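Local atomic coordinates of DNA double-strand break repair nuclease NurA (Sulfolobus solfataricus, PDB entry 2YGK), a protein that acts as a manganese-dependent homodimeric nuclease that probably works with HerA to resect DNA ends during double-strand break repair in this archaeon. Residues A[254-259]-A[271-277]; A[216-221]-A[259-263]; A[113-117]-A[181-186]; A[34-38]-A[208-212]; A[75-79]-A[304-309]. The contacts are given in a common frame with arbitrary orientation. Residues are numbered along the deposited sequence.

Interaction 1: A[254-259]-A[271-277]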
# COMPACT_ATOMS: atom_id res chain seq x y z
N MSE A 254 -0.31 -8.60 29.49
CA MSE A 254 -1.47 -9.31 29.02
C MSE A 254 -0.95 -10.51 28.28
O MSE A 254 -0.10 -10.39 27.40
CB MSE A 254 -2.42 -8.46 28.16
CG MSE A 254 -3.44 -7.65 28.99
SE MSE A 254 -4.10 -8.50 30.70
CE MSE A 254 -5.03 -6.97 31.44
N GLU A 255 -1.40 -11.67 28.73
CA GLU A 255 -1.22 -12.91 28.02
C GLU A 255 -2.56 -13.24 27.40
O GLU A 255 -3.60 -13.18 28.07
CB GLU A 255 -0.75 -14.03 28.97
CG GLU A 255 0.75 -14.00 29.26
CD GLU A 255 1.27 -15.33 29.82
OE1 GLU A 255 0.71 -15.87 30.81
OE2 GLU A 255 2.27 -15.83 29.25
N TYR A 256 -2.54 -13.59 26.12
CA TYR A 256 -3.75 -13.97 25.44
C TYR A 256 -3.63 -15.33 24.80
O TYR A 256 -2.54 -15.89 24.72
CB TYR A 256 -4.18 -12.90 24.44
CG TYR A 256 -3.28 -12.67 23.27
CD1 TYR A 256 -2.10 -11.96 23.40
CD2 TYR A 256 -3.64 -13.11 22.01
CE1 TYR A 256 -1.26 -11.73 22.29
CE2 TYR A 256 -2.84 -12.89 20.91
CZ TYR A 256 -1.65 -12.20 21.04
OH TYR A 256 -0.87 -11.98 19.93
N THR A 257 -4.77 -15.86 24.37
CA THR A 257 -4.82 -17.15 23.72
C THR A 257 -5.23 -16.98 22.26
O THR A 257 -6.14 -16.22 21.96
CB THR A 257 -5.81 -18.07 24.42
OG1 THR A 257 -5.45 -18.20 25.79
CG2 THR A 257 -5.78 -19.44 23.80
N THR A 258 -4.54 -17.71 21.38
CA THR A 258 -4.94 -17.82 20.01
C THR A 258 -5.36 -19.26 19.74
O THR A 258 -4.77 -20.20 20.26
CB THR A 258 -3.81 -17.37 19.07
OG1 THR A 258 -3.43 -16.01 19.38
CG2 THR A 258 -4.26 -17.41 17.62
N PHE A 259 -6.42 -19.43 18.97
CA PHE A 259 -6.66 -20.70 18.29
C PHE A 259 -7.19 -20.40 16.90
O PHE A 259 -7.64 -19.29 16.63
CB PHE A 259 -7.64 -21.58 19.05
CG PHE A 259 -9.01 -20.99 19.24
CD1 PHE A 259 -9.28 -20.16 20.30
CD2 PHE A 259 -10.03 -21.29 18.38
CE1 PHE A 259 -10.57 -19.59 20.48
CE2 PHE A 259 -11.32 -20.74 18.56
CZ PHE A 259 -11.57 -19.88 19.60
N ARG A 271 -8.69 -17.10 12.52
CA ARG A 271 -7.92 -16.97 13.76
C ARG A 271 -8.76 -16.25 14.80
O ARG A 271 -9.39 -15.23 14.51
CB ARG A 271 -6.68 -16.13 13.50
CG ARG A 271 -5.72 -16.06 14.69
CD ARG A 271 -4.62 -15.03 14.48
NE ARG A 271 -3.81 -14.86 15.69
CZ ARG A 271 -2.48 -14.95 15.77
NH1 ARG A 271 -1.72 -15.20 14.68
NH2 ARG A 271 -1.89 -14.81 16.95
N VAL A 272 -8.76 -16.76 16.03
CA VAL A 272 -9.44 -16.06 17.12
C VAL A 272 -8.43 -15.77 18.21
O VAL A 272 -7.76 -16.69 18.66
CB VAL A 272 -10.55 -16.89 17.73
CG1 VAL A 272 -11.18 -16.13 18.83
CG2 VAL A 272 -11.61 -17.30 16.69
N ASP A 273 -8.33 -14.52 18.64
CA ASP A 273 -7.57 -14.15 19.83
C ASP A 273 -8.54 -13.75 20.91
O ASP A 273 -9.45 -12.97 20.67
CB ASP A 273 -6.66 -12.97 19.58
CG ASP A 273 -5.66 -13.20 18.47
OD1 ASP A 273 -5.34 -14.39 18.31
OD2 ASP A 273 -5.25 -12.21 17.76
N ILE A 274 -8.34 -14.25 22.11
CA ILE A 274 -9.19 -13.93 23.24
C ILE A 274 -8.28 -13.68 24.43
O ILE A 274 -7.47 -14.51 24.75
CB ILE A 274 -10.26 -15.07 23.47
CG1 ILE A 274 -10.99 -14.91 24.79
CG2 ILE A 274 -9.64 -16.41 23.46
CD1 ILE A 274 -12.11 -15.94 24.92
N VAL A 275 -8.37 -12.52 25.06
CA VAL A 275 -7.53 -12.22 26.24
C VAL A 275 -8.02 -12.96 27.49
O VAL A 275 -9.14 -12.74 27.99
CB VAL A 275 -7.53 -10.72 26.59
CG1 VAL A 275 -6.90 -10.52 27.95
CG2 VAL A 275 -6.83 -9.90 25.51
N GLY A 276 -7.13 -13.79 28.02
CA GLY A 276 -7.44 -14.64 29.15
C GLY A 276 -6.96 -16.04 28.89
O GLY A 276 -6.40 -16.33 27.81
N ARG A 277 -7.14 -16.91 29.88
CA ARG A 277 -6.97 -18.35 29.66
C ARG A 277 -8.29 -18.96 29.26
O ARG A 277 -9.37 -18.57 29.73
CB ARG A 277 -6.37 -19.08 30.87
CG ARG A 277 -4.93 -19.59 30.64
CD ARG A 277 -4.26 -20.00 31.96
NE ARG A 277 -2.87 -19.57 32.01
CZ ARG A 277 -2.21 -19.22 33.13
NH1 ARG A 277 -2.81 -19.24 34.32
NH2 ARG A 277 -0.94 -18.85 33.05
O HOH W 1 -2.89 -11.21 17.71

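Interaction 2: A[216-221]-A[259-263]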
# COMPACT_ATOMS: atom_id res chain seq x y z
N ASP A 216 0.33 -20.63 9.48
CA ASP A 216 -0.39 -21.75 10.11
C ASP A 216 -1.79 -21.90 9.56
O ASP A 216 -2.27 -23.02 9.34
CB ASP A 216 -0.51 -21.55 11.61
CG ASP A 216 0.82 -21.65 12.33
OD1 ASP A 216 1.72 -22.38 11.88
OD2 ASP A 216 0.95 -20.99 13.38
N ILE A 217 -2.40 -20.75 9.35
CA ILE A 217 -3.78 -20.65 8.90
C ILE A 217 -3.88 -21.24 7.52
O ILE A 217 -4.89 -21.87 7.21
CB ILE A 217 -4.31 -19.19 8.96
CG1 ILE A 217 -5.85 -19.16 8.86
CG2 ILE A 217 -3.67 -18.33 7.87
CD1 ILE A 217 -6.49 -17.73 8.96
N THR A 218 -2.84 -21.08 6.70
CA THR A 218 -2.80 -21.67 5.36
C THR A 218 -2.53 -23.18 5.41
O THR A 218 -3.09 -23.97 4.64
CB THR A 218 -1.72 -21.00 4.50
OG1 THR A 218 -2.00 -19.59 4.39
CG2 THR A 218 -1.67 -21.61 3.12
N VAL A 219 -1.64 -23.58 6.31
CA VAL A 219 -1.40 -24.99 6.58
C VAL A 219 -2.70 -25.72 6.95
O VAL A 219 -2.98 -26.77 6.41
CB VAL A 219 -0.31 -25.18 7.68
CG1 VAL A 219 -0.42 -26.50 8.31
CG2 VAL A 219 1.05 -25.08 7.07
N LEU A 220 -3.52 -25.16 7.84
CA LEU A 220 -4.78 -25.82 8.23
C LEU A 220 -5.86 -25.90 7.15
O LEU A 220 -6.72 -26.78 7.17
CB LEU A 220 -5.40 -25.13 9.45
CG LEU A 220 -4.56 -25.16 10.71
CD1 LEU A 220 -5.05 -24.07 11.65
CD2 LEU A 220 -4.59 -26.58 11.35
N GLU A 221 -5.84 -24.95 6.22
CA GLU A 221 -6.83 -24.92 5.15
C GLU A 221 -6.47 -25.94 4.12
O GLU A 221 -7.34 -26.49 3.46
CB GLU A 221 -6.91 -23.53 4.53
CG GLU A 221 -7.59 -22.48 5.44
CD GLU A 221 -7.54 -21.06 4.87
OE1 GLU A 221 -7.12 -20.87 3.70
OE2 GLU A 221 -7.93 -20.12 5.61
N PHE A 259 -6.42 -19.43 18.97
CA PHE A 259 -6.66 -20.70 18.29
C PHE A 259 -7.19 -20.40 16.90
O PHE A 259 -7.64 -19.29 16.63
CB PHE A 259 -7.64 -21.58 19.05
CG PHE A 259 -9.01 -20.99 19.24
CD1 PHE A 259 -9.28 -20.16 20.30
CD2 PHE A 259 -10.03 -21.29 18.38
CE1 PHE A 259 -10.57 -19.59 20.48
CE2 PHE A 259 -11.32 -20.74 18.56
CZ PHE A 259 -11.57 -19.88 19.60
N TYR A 260 -7.13 -21.41 16.03
CA TYR A 260 -7.70 -21.37 14.70
C TYR A 260 -8.90 -22.26 14.69
O TYR A 260 -8.90 -23.33 15.26
CB TYR A 260 -6.71 -21.89 13.73
CG TYR A 260 -5.54 -20.98 13.59
CD1 TYR A 260 -5.59 -19.85 12.73
CD2 TYR A 260 -4.38 -21.21 14.30
CE1 TYR A 260 -4.51 -19.02 12.58
CE2 TYR A 260 -3.26 -20.37 14.14
CZ TYR A 260 -3.34 -19.27 13.29
OH TYR A 260 -2.25 -18.43 13.12
N THR A 261 -9.97 -21.82 14.05
CA THR A 261 -11.17 -22.65 14.03
C THR A 261 -11.74 -22.56 12.64
O THR A 261 -11.51 -21.57 11.94
CB THR A 261 -12.23 -22.17 15.11
OG1 THR A 261 -13.40 -23.03 15.13
CG2 THR A 261 -12.61 -20.74 14.83
N ARG A 262 -12.41 -23.64 12.26
CA ARG A 262 -13.27 -23.70 11.11
C ARG A 262 -14.61 -23.97 11.69
O ARG A 262 -14.77 -25.00 12.35
CB ARG A 262 -12.86 -24.86 10.20
CG ARG A 262 -13.83 -25.07 9.02
CD ARG A 262 -13.40 -26.19 8.11
NE ARG A 262 -12.15 -25.93 7.36
CZ ARG A 262 -10.97 -26.54 7.54
NH1 ARG A 262 -10.81 -27.46 8.48
NH2 ARG A 262 -9.93 -26.22 6.77
N LEU A 263 -15.58 -23.09 11.44
CA LEU A 263 -16.92 -23.18 12.03
C LEU A 263 -17.83 -24.15 11.31
O LEU A 263 -18.84 -24.58 11.87
CB LEU A 263 -17.61 -21.82 12.07
CG LEU A 263 -16.80 -20.82 12.89
CD1 LEU A 263 -17.29 -19.46 12.58
CD2 LEU A 263 -16.81 -21.10 14.41
O HOH W 2 -10.33 -24.98 4.32

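Interaction 3: A[113-117]-A[181-186]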
# COMPACT_ATOMS: atom_id res chain seq x y z
N GLU A 113 -9.18 2.86 12.92
CA GLU A 113 -9.09 1.94 14.04
C GLU A 113 -9.61 2.60 15.35
O GLU A 113 -10.40 2.02 16.08
CB GLU A 113 -7.65 1.38 14.12
CG GLU A 113 -7.45 0.04 13.21
CD GLU A 113 -6.22 0.05 12.21
OE1 GLU A 113 -5.28 0.88 12.38
OE2 GLU A 113 -6.20 -0.81 11.26
N ALA A 114 -9.23 3.85 15.58
CA ALA A 114 -9.78 4.64 16.67
C ALA A 114 -11.31 4.59 16.76
O ALA A 114 -11.85 4.42 17.86
CB ALA A 114 -9.32 6.06 16.54
N LEU A 115 -12.02 4.72 15.65
CA LEU A 115 -13.48 4.78 15.68
C LEU A 115 -14.08 3.41 15.97
O LEU A 115 -15.09 3.30 16.70
CB LEU A 115 -14.06 5.31 14.37
CG LEU A 115 -13.74 6.78 14.02
CD1 LEU A 115 -14.30 7.10 12.63
CD2 LEU A 115 -14.28 7.74 15.05
N GLU A 116 -13.47 2.37 15.40
CA GLU A 116 -13.86 1.00 15.72
C GLU A 116 -13.76 0.80 17.22
O GLU A 116 -14.75 0.49 17.87
CB GLU A 116 -12.96 -0.02 15.01
CG GLU A 116 -13.21 -0.14 13.56
CD GLU A 116 -12.19 -0.98 12.80
OE1 GLU A 116 -11.99 -2.14 13.10
OE2 GLU A 116 -11.60 -0.48 11.84
N LEU A 117 -12.56 0.98 17.75
CA LEU A 117 -12.33 0.69 19.16
C LEU A 117 -13.20 1.56 20.02
O LEU A 117 -13.72 1.08 21.02
CB LEU A 117 -10.87 0.89 19.54
CG LEU A 117 -9.80 0.06 18.82
CD1 LEU A 117 -8.47 0.69 19.23
CD2 LEU A 117 -9.86 -1.51 19.08
N LEU A 181 -3.28 6.38 21.16
CA LEU A 181 -4.73 6.35 21.36
C LEU A 181 -5.31 4.94 21.21
O LEU A 181 -6.08 4.46 22.05
CB LEU A 181 -5.44 7.30 20.39
CG LEU A 181 -6.94 7.45 20.64
CD1 LEU A 181 -7.21 7.80 22.11
CD2 LEU A 181 -7.58 8.46 19.71
N ASN A 182 -4.94 4.27 20.13
CA ASN A 182 -5.39 2.90 19.95
C ASN A 182 -4.96 1.97 21.10
O ASN A 182 -5.77 1.19 21.60
CB ASN A 182 -4.90 2.37 18.63
CG ASN A 182 -5.44 3.14 17.47
OD1 ASN A 182 -6.42 3.85 17.60
ND2 ASN A 182 -4.82 2.98 16.32
N GLN A 183 -3.71 2.08 21.55
CA GLN A 183 -3.22 1.23 22.65
C GLN A 183 -4.02 1.48 23.93
O GLN A 183 -4.36 0.54 24.65
CB GLN A 183 -1.72 1.44 22.89
CG GLN A 183 -0.83 0.83 21.80
CD GLN A 183 0.68 0.99 22.02
OE1 GLN A 183 1.14 1.75 22.88
NE2 GLN A 183 1.46 0.26 21.24
N PHE A 184 -4.34 2.73 24.19
CA PHE A 184 -5.11 3.13 25.35
C PHE A 184 -6.54 2.66 25.21
O PHE A 184 -7.13 2.16 26.17
CB PHE A 184 -5.04 4.64 25.51
CG PHE A 184 -5.96 5.20 26.57
CD1 PHE A 184 -5.65 5.07 27.93
CD2 PHE A 184 -7.12 5.88 26.22
CE1 PHE A 184 -6.49 5.61 28.90
CE2 PHE A 184 -7.96 6.42 27.19
CZ PHE A 184 -7.64 6.29 28.53
N LEU A 185 -7.10 2.76 24.00
CA LEU A 185 -8.44 2.24 23.72
C LEU A 185 -8.57 0.71 23.82
O LEU A 185 -9.57 0.20 24.35
CB LEU A 185 -8.88 2.71 22.34
CG LEU A 185 -9.20 4.19 22.34
CD1 LEU A 185 -9.43 4.66 20.92
CD2 LEU A 185 -10.42 4.51 23.23
N VAL A 186 -7.61 -0.04 23.28
CA VAL A 186 -7.63 -1.50 23.48
C VAL A 186 -7.60 -1.77 24.96
O VAL A 186 -8.34 -2.60 25.45
CB VAL A 186 -6.41 -2.19 22.86
CG1 VAL A 186 -6.28 -3.60 23.36
CG2 VAL A 186 -6.52 -2.16 21.34

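Interaction 4: A[34-38]-A[208-212]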
# COMPACT_ATOMS: atom_id res chain seq x y z
N LYS A 34 1.97 -33.46 11.22
CA LYS A 34 1.74 -32.63 12.41
C LYS A 34 0.41 -31.90 12.40
O LYS A 34 -0.12 -31.57 13.46
CB LYS A 34 2.90 -31.65 12.61
CG LYS A 34 4.18 -32.36 12.97
CD LYS A 34 5.37 -31.43 13.12
CE LYS A 34 6.64 -32.26 13.43
NZ LYS A 34 7.88 -31.44 13.56
N VAL A 35 -0.15 -31.65 11.22
CA VAL A 35 -1.43 -30.98 11.14
C VAL A 35 -2.45 -31.73 11.95
O VAL A 35 -3.01 -31.20 12.89
CB VAL A 35 -1.95 -30.88 9.69
CG1 VAL A 35 -3.44 -30.65 9.68
CG2 VAL A 35 -1.25 -29.78 8.96
N ASN A 36 -2.65 -32.99 11.59
CA ASN A 36 -3.68 -33.82 12.22
C ASN A 36 -3.41 -34.07 13.71
O ASN A 36 -4.34 -34.19 14.49
CB ASN A 36 -3.84 -35.12 11.42
CG ASN A 36 -4.16 -34.87 9.94
OD1 ASN A 36 -4.96 -33.98 9.60
ND2 ASN A 36 -3.52 -35.64 9.07
N GLU A 37 -2.13 -34.11 14.09
CA GLU A 37 -1.72 -34.04 15.49
C GLU A 37 -2.35 -32.81 16.14
O GLU A 37 -2.94 -32.91 17.19
CB GLU A 37 -0.20 -33.90 15.62
CG GLU A 37 0.67 -35.01 14.95
CD GLU A 37 0.91 -36.23 15.80
OE1 GLU A 37 0.52 -36.23 16.99
OE2 GLU A 37 1.49 -37.19 15.27
N TYR A 38 -2.21 -31.66 15.48
CA TYR A 38 -2.60 -30.36 16.06
C TYR A 38 -3.99 -29.85 15.69
O TYR A 38 -4.29 -28.72 15.99
CB TYR A 38 -1.65 -29.27 15.59
CG TYR A 38 -0.29 -29.18 16.20
CD1 TYR A 38 0.20 -30.10 17.11
CD2 TYR A 38 0.54 -28.14 15.81
CE1 TYR A 38 1.50 -29.96 17.63
CE2 TYR A 38 1.79 -28.00 16.31
CZ TYR A 38 2.28 -28.89 17.21
OH TYR A 38 3.56 -28.66 17.65
N ASP A 208 3.40 -19.85 15.07
CA ASP A 208 3.56 -20.41 16.39
C ASP A 208 3.39 -21.89 16.35
O ASP A 208 4.12 -22.61 17.02
CB ASP A 208 2.52 -19.83 17.35
CG ASP A 208 2.88 -18.44 17.82
OD1 ASP A 208 3.95 -18.30 18.46
OD2 ASP A 208 2.11 -17.49 17.54
N LEU A 209 2.42 -22.37 15.57
CA LEU A 209 2.11 -23.80 15.57
C LEU A 209 3.18 -24.62 14.88
O LEU A 209 3.88 -25.38 15.53
CB LEU A 209 0.74 -24.10 14.94
CG LEU A 209 -0.47 -23.88 15.84
CD1 LEU A 209 -1.69 -24.41 15.12
CD2 LEU A 209 -0.27 -24.56 17.20
N PHE A 210 3.30 -24.43 13.57
CA PHE A 210 4.07 -25.32 12.72
C PHE A 210 5.46 -24.82 12.37
O PHE A 210 6.30 -25.62 11.98
CB PHE A 210 3.31 -25.59 11.44
CG PHE A 210 1.93 -26.09 11.65
CD1 PHE A 210 1.70 -27.37 12.15
CD2 PHE A 210 0.85 -25.30 11.34
CE1 PHE A 210 0.41 -27.84 12.34
CE2 PHE A 210 -0.45 -25.76 11.54
CZ PHE A 210 -0.67 -27.04 12.03
N GLY A 211 5.69 -23.52 12.47
CA GLY A 211 7.03 -22.96 12.23
C GLY A 211 7.58 -23.23 10.85
O GLY A 211 8.72 -23.71 10.71
N THR A 212 6.78 -22.94 9.82
CA THR A 212 7.14 -23.23 8.44
C THR A 212 7.24 -21.93 7.64
O THR A 212 7.03 -20.85 8.18
CB THR A 212 6.11 -24.17 7.78
OG1 THR A 212 4.88 -23.47 7.54
CG2 THR A 212 5.85 -25.40 8.66

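Interaction 5: A[75-79]-A[304-309]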
# COMPACT_ATOMS: atom_id res chain seq x y z
N GLY A 75 -14.97 5.45 8.43
CA GLY A 75 -16.25 5.10 8.99
C GLY A 75 -16.19 3.78 9.74
O GLY A 75 -15.50 2.85 9.35
N ALA A 76 -16.92 3.68 10.83
CA ALA A 76 -17.01 2.43 11.54
C ALA A 76 -18.47 2.22 11.93
O ALA A 76 -19.24 3.18 12.07
CB ALA A 76 -16.07 2.42 12.76
N GLU A 77 -18.84 0.97 12.08
CA GLU A 77 -20.17 0.59 12.45
C GLU A 77 -20.16 -0.53 13.47
O GLU A 77 -19.38 -1.46 13.36
CB GLU A 77 -20.89 0.14 11.20
CG GLU A 77 -22.33 -0.24 11.41
CD GLU A 77 -23.03 -0.49 10.10
OE1 GLU A 77 -22.95 -1.55 9.55
OE2 GLU A 77 -23.67 0.36 9.56
N SER A 78 -21.02 -0.43 14.48
CA SER A 78 -21.32 -1.54 15.36
C SER A 78 -22.63 -2.19 14.87
O SER A 78 -23.53 -1.51 14.36
CB SER A 78 -21.43 -1.10 16.84
OG SER A 78 -22.52 -0.19 17.03
N VAL A 79 -22.69 -3.50 15.04
CA VAL A 79 -23.79 -4.31 14.57
C VAL A 79 -24.13 -5.33 15.66
O VAL A 79 -23.25 -6.08 16.10
CB VAL A 79 -23.40 -5.05 13.27
CG1 VAL A 79 -24.35 -6.17 13.00
CG2 VAL A 79 -23.39 -4.10 12.10
N LYS A 304 -21.52 -8.10 7.85
CA LYS A 304 -22.46 -7.03 7.62
C LYS A 304 -21.81 -5.74 7.97
O LYS A 304 -21.87 -4.79 7.21
CB LYS A 304 -23.73 -7.18 8.48
CG LYS A 304 -24.74 -6.06 8.22
CD LYS A 304 -25.79 -5.97 9.36
CE LYS A 304 -26.66 -4.69 9.25
NZ LYS A 304 -27.04 -4.28 7.88
N ALA A 305 -21.19 -5.70 9.13
CA ALA A 305 -20.48 -4.51 9.55
C ALA A 305 -19.51 -4.11 8.45
O ALA A 305 -19.44 -2.95 8.04
CB ALA A 305 -19.74 -4.74 10.84
N HIS A 306 -18.79 -5.10 7.93
CA HIS A 306 -17.75 -4.84 6.96
C HIS A 306 -18.40 -4.33 5.70
O HIS A 306 -17.91 -3.39 5.07
CB HIS A 306 -16.97 -6.11 6.70
CG HIS A 306 -15.91 -5.98 5.65
ND1 HIS A 306 -14.84 -5.12 5.77
CD2 HIS A 306 -15.72 -6.63 4.48
CE1 HIS A 306 -14.05 -5.23 4.72
NE2 HIS A 306 -14.56 -6.14 3.92
N MSE A 307 -19.51 -4.93 5.29
CA MSE A 307 -20.06 -4.53 4.01
C MSE A 307 -20.58 -3.09 4.05
O MSE A 307 -20.53 -2.35 3.07
CB MSE A 307 -21.16 -5.49 3.59
CG MSE A 307 -20.64 -6.80 3.08
SE MSE A 307 -22.15 -8.02 2.84
CE MSE A 307 -22.99 -7.08 1.34
N ASP A 308 -21.07 -2.69 5.20
CA ASP A 308 -21.69 -1.38 5.27
C ASP A 308 -20.67 -0.27 5.26
O ASP A 308 -20.91 0.75 4.66
CB ASP A 308 -22.54 -1.30 6.52
CG ASP A 308 -23.77 -2.12 6.41
OD1 ASP A 308 -24.13 -2.43 5.27
OD2 ASP A 308 -24.40 -2.44 7.44
N VAL A 309 -19.53 -0.47 5.91
CA VAL A 309 -18.55 0.60 6.01
C VAL A 309 -17.66 0.71 4.77
O VAL A 309 -16.98 1.72 4.61
CB VAL A 309 -17.64 0.45 7.27
CG1 VAL A 309 -18.47 0.66 8.47
CG2 VAL A 309 -16.91 -0.88 7.30

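Interaction 1: A[254-259]-A[271-277]
Two antiparallel strands lie side by side here, and paired residues set their side chains beside one another on the same face of the sheet. The backbones pair through Thr257 and Ile274 (Thr257 N to Ile274 O and Ile274 N to Thr257 O, 3.0 Å each) and through Phe259 and Val272 (Phe259 N to Val272 O 3.1 Å, Val272 N to Phe259 O 2.8 Å). The flat ring of Phe259 lies across the branched bump of Val272, whose CB sits 3.9 Å from the ring centroid in a CH-pi contact, while Ile274 CG2 meets the ring edge. On the other face, Tyr256 CB lies 4.1 Å from Val275 CG2, and Ile190 of helix 171-193 packs on Val275. Thr258, short and with a hydroxyl, donates from OG1 to Asp273 OD1 (2.7 Å); extended Arg271 closes over this hollow, NE bridging to Asp273 OD1 (3.1 Å) and NH1 reaching Ser204. A water fills the gap between Tyr256 OH (3.1 Å) and Asp273 OD2 (2.6 Å). Thr257 OG1 donates to Gly276 O (2.9 Å); at Gly276's backbone angles a CB would press on the preceding carbonyl oxygen. Together the strands form a beta hairpin within the central mixed sheet of the RNase H-like NurA domain.

Interaction 2: A[216-221]-A[259-263]
Tyr260 carries the largest share of this contact, burying 104 Å² against the first turns of helix 216-221. Its CA-to-CB bond points toward the helix, and the long aromatic side chain suits the place because it spans the gap between a helix and a strand whose axes come no closer than 9.8 Å. Apolar helix residues receive it: Leu220 CD1 touches Tyr260 CB at 3.4 Å, and Ile217 CB lies 3.6 Å from Tyr260 CE1. Farther out, Tyr260 OH passes 3.9 Å from Asp216 CB.

Leu220 is next, with 50 Å² covered, and it serves twice. Its branched side chain packs on the tyrosine, while its carbonyl oxygen takes a hydrogen bond from Arg262 (NH2 to Leu220 O, 3.3 Å). Arg262, with 44 Å² covered, has the reach and the several donors needed here: NH2 also gives a hydrogen bond to a water at 2.8 Å, which in turn makes a weak bond to Glu221 O. Its guanidinium is held further by Thr224, Lys226 and Lys267.

The helix runs at 33° to the strand and covers one face of the sheet, whereas Thr261 points away from it, to Met287 of helix 280-291 on the other face. Strand 270-275 flanks Tyr260 through Arg271, and helix 17-38 packs against Val219.

Interaction 3: A[113-117]-A[181-186]
Apolar contacts dominate this meeting of two nearly parallel helices, whose axes run 9.6 Å apart at an angle of 15°. Leu117, with 82 Å² covered, is the main projection: its CD1 reaches Leu185 CB at 3.7 Å and Val186 CG2 at 4.0 Å. A flexible, branched leucine suits this place, since it can fill the space between successive turns of the partner. Ala114 does the reverse, for its small methyl lets the backbones approach, with Ala114 CA 5.7 Å from Asn182 CA, and still touches Leu181 CD2 at 4.3 Å.

Polar groups add van der Waals contact without a hydrogen bond between the segments. Leu117 CD1 rests 3.6 Å from Asn182 O, Asn182 ND2 lies 3.9 Å from Glu113 CB, and although Asn182 OD1 comes within 3.5 Å of Ala114 N, the angle is poor.

Leu162 of helix 162-166 covers Ala114 and Leu181. Helices 104-123 and 171-193 run side by side, Leu115 turning away from the pair to pack on Val74 and Ala76 of strand 70-82.

Interaction 4: A[34-38]-A[208-212]
Phe210 and Tyr38 are the two aromatic side chains that bring the end of a long helix against an irregular loop. Phe210 takes an m rotamer (chi1 -54°); its CA-to-CB bond points sideways, yet the ring swings in until CE1 lies 3.8 Å from Val35 CA and 3.5 Å from Tyr38 CD2. Tyr38, also m at chi1 (-76°), directs its CA-to-CB bond toward the loop. The two planes are close to parallel, at 26°, but slid so far apart, with centroids separated by 5.5 Å, that the rings barely overlap. Large flat rings suit this border because they bridge well-separated backbones (Lys34 CA to Phe210 CA 7.7 Å, Tyr38 CA to Leu209 CA 8.1 Å).

The m, t conformation of Leu209 brings its CD2 to 3.9 Å from Tyr38 CD2, and its carbonyl oxygen approaches the edge of the same ring, 3.4 Å from Tyr38 CE2. Val35 offers CG2 to Phe210 CZ at 4.2 Å. The extended Lys34 lends its CB to the contact but carries its amino end away.

Helix 216-223 packs against this patch, with Val219 touching both Val35 and Phe210. Asp216 of that helix accepts hydrogen bonds from the loop nitrogens of Leu209 and Phe210, and Leu209 also leans on strand 228-236.

Interaction 5: A[75-79]-A[304-309]
Lys304 opens the helical segment with its aliphatic stem resting against Val79, CD 3.9 Å from Val79 CG1, while its amino group bridges to Asp308 one turn later (Lys304 NZ to Asp308 OD2, 3.2 Å). Ala305 comes next, and its small side chain allows a close approach: its CA is 5.9 Å from Glu77 CA, and its CB touches Val79 CG2 at 3.9 Å. A compact residue is apt here, for Ala305 also packs on Asp58, a manganese ligand. His306 and Met307 do not reach the strand; Asp308 then points toward it, and its OD2 lies only 2.7 Å from Glu77 OE1. In this close approach of two acid groups, nearby Lys304 offsets some of the negative charge. Val309 closes the segment as a branched wedge: CG1 packs on Gly75 O at 3.8 Å and on Glu77, 3.6 Å from its N and 3.7 Å from its CB.

The helix runs roughly antiparallel to the strand, at 149°, on the face opposite helix 104-123, which packs on Ala76. Val309 also touches Ile2 of the second subunit. Helix 300-309 thus flanks strand 70-82 and its neighbour carrying Asp58, the side chain of Val309 about 7 Å from the bound manganese, in this RNase H-like fold.

Interactions 1, 2 and 5 all reach the mixed central sheet, with 1 and 2 sharing Phe259 on strand 255-262 and 5 on strand 70-82, about 24 Å from interaction 1 between centres. Interaction 2 passes directly into interaction 4, their centres about 10 Å apart, where Asp216 OD2 lies 3.0 Å from Leu209 N. Interactions 3 and 5 touch through Ala76, whose CB is 3.7 Å from Glu116 N. These two lie nearest the manganese bound by Asp58 and Asp133: the side chains of Glu113 and Val309 are each about 7 Å from the ion, against about 13 Å for Asp273 of interaction 1. Interaction 4 is far from interaction 5, about 34 Å between centres.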